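Long-range contacts in mannan endo-1,4-beta-mannosidase (Bacillus subtilis, PDB 3CBW), which hydrolyses internal beta-1,4-mannosidic linkages in mannan, galactomannan and glucomannan, and so takes part in the breakdown of glucomannan: residues L113-P118 / W181-L186; C75-G80 / P109-H114. The protein carries 3 engineered substitutions. All blocks are in the same frame, centred on the assembly; numbering follows the deposited sequence.

Contact 1 of 2, residues L113-P118 / W181-L186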
ATOM      1  N   LEU A 113       6.315  -0.678  -3.693  1.00  7.77           N
ATOM      2  CA  LEU A 113       7.595  -0.621  -4.400  1.00  7.77           C
ATOM      3  C   LEU A 113       8.768  -0.395  -3.461  1.00  8.17           C
ATOM      4  O   LEU A 113       8.956   0.713  -2.949  1.00  9.03           O
ATOM      5  CB  LEU A 113       7.595   0.526  -5.410  1.00  8.13           C
ATOM      6  CG  LEU A 113       6.495   0.543  -6.479  1.00  8.60           C
ATOM      7  CD1 LEU A 113       6.376   1.896  -7.151  1.00  9.22           C
ATOM      8  CD2 LEU A 113       6.738  -0.545  -7.511  1.00  9.60           C
ATOM      9  N   HIS A 114       9.592  -1.419  -3.271  1.00  8.09           N
ATOM     10  CA  HIS A 114      10.869  -1.233  -2.560  1.00  8.23           C
ATOM     11  C   HIS A 114      11.935  -0.752  -3.542  1.00  8.07           C
ATOM     12  O   HIS A 114      12.879  -1.476  -3.870  1.00  9.04           O
ATOM     13  CB  HIS A 114      11.280  -2.503  -1.832  1.00  8.52           C
ATOM     14  CG  HIS A 114      10.527  -2.712  -0.555  1.00  8.60           C
ATOM     15  ND1 HIS A 114       9.158  -2.884  -0.517  1.00  8.57           N
ATOM     16  CD2 HIS A 114      10.948  -2.748   0.732  1.00 10.15           C
ATOM     17  CE1 HIS A 114       8.771  -3.030   0.740  1.00  9.34           C
ATOM     18  NE2 HIS A 114       9.839  -2.958   1.517  1.00 10.42           N
ATOM     19  N   LEU A 115      11.788   0.488  -4.008  1.00  8.07           N
ATOM     20  CA  LEU A 115      12.588   1.014  -5.106  1.00  8.97           C
ATOM     21  C   LEU A 115      14.067   1.036  -4.803  1.00  8.73           C
ATOM     22  O   LEU A 115      14.484   1.499  -3.735  1.00  8.89           O
ATOM     23  CB  LEU A 115      12.173   2.443  -5.437  1.00  9.18           C
ATOM     24  CG  LEU A 115      10.785   2.689  -6.023  1.00  9.36           C
ATOM     25  CD1 LEU A 115      10.570   4.204  -6.145  1.00 10.81           C
ATOM     26  CD2 LEU A 115      10.656   2.006  -7.382  1.00  9.14           C
ATOM     27  N   ALA A 116      14.857   0.574  -5.769  1.00  8.87           N
ATOM     28  CA  ALA A 116      16.294   0.829  -5.756  1.00  9.04           C
ATOM     29  C   ALA A 116      16.530   2.335  -5.741  1.00  8.87           C
ATOM     30  O   ALA A 116      15.648   3.126  -6.108  1.00  8.99           O
ATOM     31  CB  ALA A 116      16.956   0.179  -6.956  1.00  9.79           C
ATOM     32  N   ASN A 117      17.732   2.719  -5.318  1.00  9.63           N
ATOM     33  CA  ASN A 117      18.085   4.097  -5.037  1.00  9.59           C
ATOM     34  C   ASN A 117      18.795   4.714  -6.233  1.00 10.10           C
ATOM     35  O   ASN A 117      19.949   4.375  -6.516  1.00 10.58           O
ATOM     36  CB  ASN A 117      19.011   4.090  -3.824  1.00  9.94           C
ATOM     37  CG  ASN A 117      19.385   5.460  -3.335  1.00  9.86           C
ATOM     38  OD1 ASN A 117      19.241   6.464  -4.031  1.00 10.15           O
ATOM     39  ND2 ASN A 117      19.899   5.505  -2.102  1.00 10.31           N
ATOM     40  N   PRO A 118      18.122   5.639  -6.933  1.00  9.88           N
ATOM     41  CA  PRO A 118      18.714   6.189  -8.158  1.00 10.34           C
ATOM     42  C   PRO A 118      19.868   7.169  -7.920  1.00 10.98           C
ATOM     43  O   PRO A 118      20.452   7.659  -8.880  1.00 11.46           O
ATOM     44  CB  PRO A 118      17.525   6.855  -8.851  1.00 10.34           C
ATOM     45  CG  PRO A 118      16.612   7.243  -7.742  1.00 10.57           C
ATOM     46  CD  PRO A 118      16.787   6.211  -6.663  1.00 10.14           C
ATOM     47  N   TRP A 181      14.796   4.684   7.137  1.00  9.47           N
ATOM     48  CA  TRP A 181      15.424   3.523   6.503  1.00  9.73           C
ATOM     49  C   TRP A 181      15.449   3.599   4.964  1.00 10.20           C
ATOM     50  O   TRP A 181      16.506   3.394   4.363  1.00 11.78           O
ATOM     51  CB  TRP A 181      14.828   2.211   7.036  1.00 10.01           C
ATOM     52  CG  TRP A 181      13.338   2.200   7.184  1.00  9.41           C
ATOM     53  CD1 TRP A 181      12.428   1.762   6.258  1.00  9.46           C
ATOM     54  CD2 TRP A 181      12.580   2.622   8.324  1.00  9.58           C
ATOM     55  NE1 TRP A 181      11.153   1.891   6.747  1.00  9.05           N
ATOM     56  CE2 TRP A 181      11.216   2.411   8.013  1.00  9.32           C
ATOM     57  CE3 TRP A 181      12.918   3.141   9.584  1.00 10.04           C
ATOM     58  CZ2 TRP A 181      10.192   2.713   8.902  1.00  9.65           C
ATOM     59  CZ3 TRP A 181      11.895   3.443  10.473  1.00 10.15           C
ATOM     60  CH2 TRP A 181      10.542   3.233  10.125  1.00  9.80           C
ATOM     61  N   PHE A 182      14.331   3.928   4.321  1.00  8.78           N
ATOM     62  CA  PHE A 182      14.305   4.008   2.851  1.00  8.90           C
ATOM     63  C   PHE A 182      14.937   5.298   2.344  1.00  9.00           C
ATOM     64  O   PHE A 182      14.851   6.343   2.986  1.00  9.05           O
ATOM     65  CB  PHE A 182      12.876   3.911   2.327  1.00  9.00           C
ATOM     66  CG  PHE A 182      12.184   2.607   2.645  1.00  8.90           C
ATOM     67  CD1 PHE A 182      12.790   1.384   2.360  1.00 10.30           C
ATOM     68  CD2 PHE A 182      10.901   2.610   3.173  1.00  8.60           C
ATOM     69  CE1 PHE A 182      12.134   0.175   2.633  1.00 10.44           C
ATOM     70  CE2 PHE A 182      10.236   1.416   3.443  1.00  9.61           C
ATOM     71  CZ  PHE A 182      10.852   0.206   3.166  1.00 10.07           C
ATOM     72  N   TRP A 183      15.534   5.230   1.158  1.00  8.90           N
ATOM     73  CA  TRP A 183      16.248   6.389   0.623  1.00  8.79           C
ATOM     74  C   TRP A 183      15.354   7.621   0.432  1.00  8.59           C
ATOM     75  O   TRP A 183      15.838   8.754   0.483  1.00  8.92           O
ATOM     76  CB  TRP A 183      16.970   6.036  -0.679  1.00  9.23           C
ATOM     77  CG  TRP A 183      16.080   5.633  -1.832  1.00  8.56           C
ATOM     78  CD1 TRP A 183      15.759   4.358  -2.209  1.00  8.64           C
ATOM     79  CD2 TRP A 183      15.420   6.502  -2.771  1.00  8.56           C
ATOM     80  NE1 TRP A 183      14.944   4.374  -3.321  1.00  8.62           N
ATOM     81  CE2 TRP A 183      14.721   5.673  -3.687  1.00  8.17           C
ATOM     82  CE3 TRP A 183      15.346   7.893  -2.930  1.00  8.60           C
ATOM     83  CZ2 TRP A 183      13.942   6.192  -4.723  1.00  8.83           C
ATOM     84  CZ3 TRP A 183      14.571   8.409  -3.981  1.00  9.55           C
ATOM     85  CH2 TRP A 183      13.893   7.554  -4.859  1.00  9.13           C
ATOM     86  N   TRP A 184      14.058   7.408   0.204  1.00  8.54           N
ATOM     87  CA  TRP A 184      13.143   8.516  -0.070  1.00  8.69           C
ATOM     88  C   TRP A 184      12.611   9.213   1.188  1.00  8.85           C
ATOM     89  O   TRP A 184      11.894  10.211   1.089  1.00  9.91           O
ATOM     90  CB  TRP A 184      11.978   8.033  -0.936  1.00  8.94           C
ATOM     91  CG  TRP A 184      11.174   6.908  -0.323  1.00  8.16           C
ATOM     92  CD1 TRP A 184      10.163   7.020   0.606  1.00  8.26           C
ATOM     93  CD2 TRP A 184      11.283   5.515  -0.640  1.00  8.17           C
ATOM     94  NE1 TRP A 184       9.663   5.773   0.895  1.00  7.49           N
ATOM     95  CE2 TRP A 184      10.325   4.834   0.144  1.00  7.52           C
ATOM     96  CE3 TRP A 184      12.122   4.774  -1.491  1.00  8.76           C
ATOM     97  CZ2 TRP A 184      10.159   3.447   0.084  1.00  7.67           C
ATOM     98  CZ3 TRP A 184      11.973   3.398  -1.533  1.00  9.13           C
ATOM     99  CH2 TRP A 184      10.994   2.747  -0.747  1.00  9.04           C
ATOM    100  N   GLY A 185      12.947   8.678   2.362  1.00  9.17           N
ATOM    101  CA  GLY A 185      12.403   9.175   3.633  1.00 10.05           C
ATOM    102  C   GLY A 185      13.319  10.154   4.359  1.00  9.71           C
ATOM    103  O   GLY A 185      14.187  10.792   3.758  1.00 10.32           O
ATOM    104  N   LEU A 186      13.105  10.298   5.663  1.00  9.56           N
ATOM    105  CA  LEU A 186      13.971  11.115   6.502  1.00  9.99           C
ATOM    106  C   LEU A 186      15.335  10.450   6.657  1.00 10.68           C
ATOM    107  O   LEU A 186      15.499   9.267   6.375  1.00 11.58           O
ATOM    108  CB  LEU A 186      13.330  11.322   7.878  1.00  9.97           C
ATOM    109  CG  LEU A 186      12.139  12.268   7.948  1.00 11.51           C
ATOM    110  CD1 LEU A 186      11.594  12.288   9.373  1.00 12.22           C
ATOM    111  CD2 LEU A 186      12.540  13.673   7.505  1.00 11.60           C
TER

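Contact 2 of 2, residues C75-G80 / P109-H114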
ATOM      1  N   CYS A  75       1.456  -7.349  -3.957  1.00  8.45           N
ATOM      2  CA  CYS A  75       2.738  -7.696  -4.578  1.00  9.12           C
ATOM      3  C   CYS A  75       3.632  -6.473  -4.547  1.00  8.78           C
ATOM      4  O   CYS A  75       3.148  -5.344  -4.557  1.00  9.55           O
ATOM      5  CB  CYS A  75       2.540  -8.158  -6.033  1.00  9.99           C
ATOM      6  SG  CYS A  75       4.083  -8.274  -7.094  1.00  9.93           S
ATOM      7  N   ASP A  76       4.941  -6.692  -4.516  1.00  8.25           N
ATOM      8  CA  ASP A  76       5.883  -5.584  -4.642  1.00  8.50           C
ATOM      9  C   ASP A  76       6.749  -5.867  -5.856  1.00  8.22           C
ATOM     10  O   ASP A  76       7.382  -6.912  -5.960  1.00  8.78           O
ATOM     11  CB  ASP A  76       6.688  -5.437  -3.348  1.00  8.64           C
ATOM     12  CG  ASP A  76       7.473  -4.143  -3.280  1.00  8.80           C
ATOM     13  OD1 ASP A  76       8.303  -3.879  -4.179  1.00  8.72           O
ATOM     14  OD2 ASP A  76       7.273  -3.407  -2.284  1.00  8.75           O
ATOM     15  N   TYR A  77       6.735  -4.943  -6.808  1.00  8.04           N
ATOM     16  CA  TYR A  77       7.486  -5.106  -8.042  1.00  8.91           C
ATOM     17  C   TYR A  77       8.999  -4.925  -7.872  1.00  8.89           C
ATOM     18  O   TYR A  77       9.774  -5.346  -8.749  1.00  9.78           O
ATOM     19  CB  TYR A  77       7.069  -4.039  -9.037  1.00  9.14           C
ATOM     20  CG  TYR A  77       5.759  -4.146  -9.790  1.00  8.40           C
ATOM     21  CD1 TYR A  77       5.039  -5.344  -9.917  1.00  8.93           C
ATOM     22  CD2 TYR A  77       5.294  -3.035 -10.477  1.00  8.67           C
ATOM     23  CE1 TYR A  77       3.866  -5.398 -10.691  1.00  8.79           C
ATOM     24  CE2 TYR A  77       4.151  -3.079 -11.257  1.00  8.94           C
ATOM     25  CZ  TYR A  77       3.439  -4.255 -11.365  1.00  8.93           C
ATOM     26  OH  TYR A  77       2.320  -4.257 -12.166  1.00  9.51           O
ATOM     27  N   ALA A  78       9.425  -4.244  -6.810  1.00  8.45           N
ATOM     28  CA  ALA A  78      10.789  -3.717  -6.777  1.00  9.31           C
ATOM     29  C   ALA A  78      11.650  -4.394  -5.728  1.00  9.16           C
ATOM     30  O   ALA A  78      11.374  -4.311  -4.529  1.00 10.00           O
ATOM     31  CB  ALA A  78      10.772  -2.214  -6.586  1.00  9.75           C
ATOM     32  N   ARG A  79      12.698  -5.070  -6.201  1.00  9.60           N
ATOM     33  CA  ARG A  79      13.631  -5.752  -5.340  1.00 10.30           C
ATOM     34  C   ARG A  79      14.859  -4.849  -5.196  1.00 10.10           C
ATOM     35  O   ARG A  79      15.928  -5.122  -5.747  1.00 10.68           O
ATOM     36  CB  ARG A  79      13.989  -7.128  -5.917  1.00 10.89           C
ATOM     37  CG  ARG A  79      12.810  -8.154  -5.969  1.00 12.69           C
ATOM     38  CD  ARG A  79      11.840  -7.996  -7.168  1.00 13.44           C
ATOM     39  NE  ARG A  79      12.589  -7.842  -8.412  1.00 13.53           N
ATOM     40  CZ  ARG A  79      13.056  -8.839  -9.165  1.00 13.59           C
ATOM     41  NH1 ARG A  79      12.784 -10.111  -8.878  1.00 13.79           N
ATOM     42  NH2 ARG A  79      13.777  -8.552 -10.242  1.00 14.95           N
ATOM     43  N   GLY A  80      14.699  -3.777  -4.427  1.00  9.98           N
ATOM     44  CA  GLY A  80      15.654  -2.661  -4.446  1.00 10.47           C
ATOM     45  C   GLY A  80      16.992  -2.888  -3.765  1.00 10.83           C
ATOM     46  O   GLY A  80      17.841  -1.999  -3.784  1.00 11.19           O
ATOM     47  N   PRO A 109      -6.222  -6.237  -5.921  1.00  8.15           N
ATOM     48  CA  PRO A 109      -4.761  -6.219  -5.799  1.00  7.80           C
ATOM     49  C   PRO A 109      -4.207  -4.913  -5.241  1.00  7.66           C
ATOM     50  O   PRO A 109      -4.803  -3.844  -5.402  1.00  7.97           O
ATOM     51  CB  PRO A 109      -4.298  -6.455  -7.239  1.00  8.93           C
ATOM     52  CG  PRO A 109      -5.368  -5.797  -8.064  1.00  9.73           C
ATOM     53  CD  PRO A 109      -6.670  -6.005  -7.312  1.00  8.90           C
ATOM     54  N   GLN A 110      -3.043  -5.035  -4.619  1.00  7.36           N
ATOM     55  CA  GLN A 110      -2.304  -3.903  -4.068  1.00  7.10           C
ATOM     56  C   GLN A 110      -0.855  -4.040  -4.486  1.00  7.41           C
ATOM     57  O   GLN A 110      -0.277  -5.125  -4.398  1.00  7.43           O
ATOM     58  CB  GLN A 110      -2.405  -3.889  -2.538  1.00  7.49           C
ATOM     59  CG  GLN A 110      -1.735  -2.700  -1.838  1.00  7.43           C
ATOM     60  CD  GLN A 110      -0.354  -2.953  -1.220  1.00  7.49           C
ATOM     61  OE1 GLN A 110       0.053  -2.183  -0.347  1.00  8.38           O
ATOM     62  NE2 GLN A 110       0.362  -4.002  -1.643  1.00  8.11           N
ATOM     63  N   ILE A 111      -0.257  -2.934  -4.915  1.00  6.87           N
ATOM     64  CA  ILE A 111       1.161  -2.913  -5.288  1.00  7.83           C
ATOM     65  C   ILE A 111       1.930  -1.858  -4.503  1.00  7.63           C
ATOM     66  O   ILE A 111       1.509  -0.698  -4.428  1.00  8.35           O
ATOM     67  CB  ILE A 111       1.326  -2.678  -6.820  1.00  8.02           C
ATOM     68  CG1 ILE A 111       0.725  -3.869  -7.579  1.00  9.86           C
ATOM     69  CG2 ILE A 111       2.794  -2.465  -7.198  1.00  9.83           C
ATOM     70  CD1 ILE A 111       0.584  -3.683  -9.085  1.00  9.75           C
ATOM     71  N   SER A 112       3.045  -2.291  -3.912  1.00  7.74           N
ATOM     72  CA  SER A 112       4.036  -1.395  -3.307  1.00  7.57           C
ATOM     73  C   SER A 112       5.356  -1.531  -4.047  1.00  7.65           C
ATOM     74  O   SER A 112       5.492  -2.375  -4.925  1.00  8.03           O
ATOM     75  CB  SER A 112       4.232  -1.708  -1.818  1.00  8.48           C
ATOM     76  OG  SER A 112       4.705  -3.035  -1.617  1.00  9.21           O
ATOM     77  N   LEU A 113       6.315  -0.678  -3.693  1.00  7.77           N
ATOM     78  CA  LEU A 113       7.595  -0.621  -4.400  1.00  7.77           C
ATOM     79  C   LEU A 113       8.768  -0.395  -3.461  1.00  8.17           C
ATOM     80  O   LEU A 113       8.956   0.713  -2.949  1.00  9.03           O
ATOM     81  CB  LEU A 113       7.595   0.526  -5.410  1.00  8.13           C
ATOM     82  CG  LEU A 113       6.495   0.543  -6.479  1.00  8.60           C
ATOM     83  CD1 LEU A 113       6.376   1.896  -7.151  1.00  9.22           C
ATOM     84  CD2 LEU A 113       6.738  -0.545  -7.511  1.00  9.60           C
ATOM     85  N   HIS A 114       9.592  -1.419  -3.271  1.00  8.09           N
ATOM     86  CA  HIS A 114      10.869  -1.233  -2.560  1.00  8.23           C
ATOM     87  C   HIS A 114      11.935  -0.752  -3.542  1.00  8.07           C
ATOM     88  O   HIS A 114      12.879  -1.476  -3.870  1.00  9.04           O
ATOM     89  CB  HIS A 114      11.280  -2.503  -1.832  1.00  8.52           C
ATOM     90  CG  HIS A 114      10.527  -2.712  -0.555  1.00  8.60           C
ATOM     91  ND1 HIS A 114       9.158  -2.884  -0.517  1.00  8.57           N
ATOM     92  CD2 HIS A 114      10.948  -2.748   0.732  1.00 10.15           C
ATOM     93  CE1 HIS A 114       8.771  -3.030   0.740  1.00  9.34           C
ATOM     94  NE2 HIS A 114       9.839  -2.958   1.517  1.00 10.42           N
TER

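Contact 1 of 2, residues L113-P118 / W181-L186
Trp183 lays one face of its indole under Asn117 and Pro118: Asn117 CA sits over the five-membered ring, 3.7 Å from its centroid, and Pro118 CD over the six-membered ring, 3.6 Å from its centroid, both as CH-pi contacts. The Asn117 amide, with CG anti to the backbone N (chi1 -175°), lies nearly parallel to the indole, 15° from its plane, and bonds outward to Ala119 and His124. The opposite indole face meets the ring of Trp184. At the indole edge Trp183 NE1 donates to Leu115 O at 2.9 Å; the acceptor lies in the ring plane although the donor stands above the carbonyl plane. Trp184 brings its six-membered ring to Leu115, CZ3 lying 4.0 Å from Leu115 CB, while its NE1 bonds to His175 O. Phe182, first residue of the type I turn that ends at Gly185, points an edge at the face of His114 in an offset T-shaped pair, centroids 5.2 Å apart. Trp181 CD1 stands over the centre of one Phe182 face, Trp184 CH2 near the rim of the other. The polar edge bond and two covered faces together restrict the Trp183 indole's rotation; Phe182 lies beside His175 and Glu176, so the contact borders the probable catalytic residues, and His114 binds substrate by similarity.

Contact 2 of 2, residues C75-G80 / P109-H114
Asp76 and His114 cross at about a right angle, the carboxylate and imidazole planes 59° apart. Asp76 CG is anti to the backbone N (chi1 -168°), and this torsion carries both oxygens across to the neighbouring strand. Asp76 OD2 lies at the edge of the imidazole, near its plane, and accepts from His114 ND1 at 2.6 Å, the donor standing above the carboxylate plane. The same oxygen accepts a hydrogen bond from Ser112, whose OG is 2.7 Å from Asp76 OD2. Asp76 OD1 is gripped by two backbone donors: His114 N comes to its syn lone pair at 2.9 Å, and Ala78 N to its anti lone pair, closing an Asx turn. Four donors therefore hold the buried carboxylate, which would be expected to favour its charged form and a proton on His114 ND1. The segments lie on neighbouring parallel strands 72-79 and 108-114 of the GH26 TIM barrel, joined as a beta-alpha-beta unit through helix 96-104, their axes 33° apart. Cys75 N donates to Gln110 O at 2.9 Å, nearly along the C=O axis, and Cys75 O accepts from Ser112 N; a disulfide also ties Cys75 to Cys95. Further on, Tyr77 N gives Ser112 O a weak bond. Away from the carboxylate, Ile111 CG2 stands over the centre of the Tyr77 ring in a CH-pi contact, 4.2 Å from the centroid, while its CD1 lies 3.6 Å from Tyr77 OH. Leu113 lies alongside Tyr77, pointing the same way, with CD2 3.8 Å from Tyr77 CB. Helix 143-163 packs on this apolar group through Leu159 and Ile155, and Tyr77 OH bonds to Asn96.

In the fold
Along the chain, 75-80 comes first, then 109-114, which overlaps 113-118 by two residues, and last 181-186, in the loop between strand 169-172 and helix 194-214. The two contacts share Leu113 and His114 at the end of strand 108-114, and their centres are about 12 Å apart. Contact 2 lies within the parallel barrel sheet; contact 1 continues from the strand's C-terminal end into loops, where a TIM barrel carries its active site. They also touch directly, Ala78 CB lying 3.9 Å from Leu115 N. His114, a substrate-binding residue by similarity, is thus held by strand 72-79 and packed by the 181-186 loop.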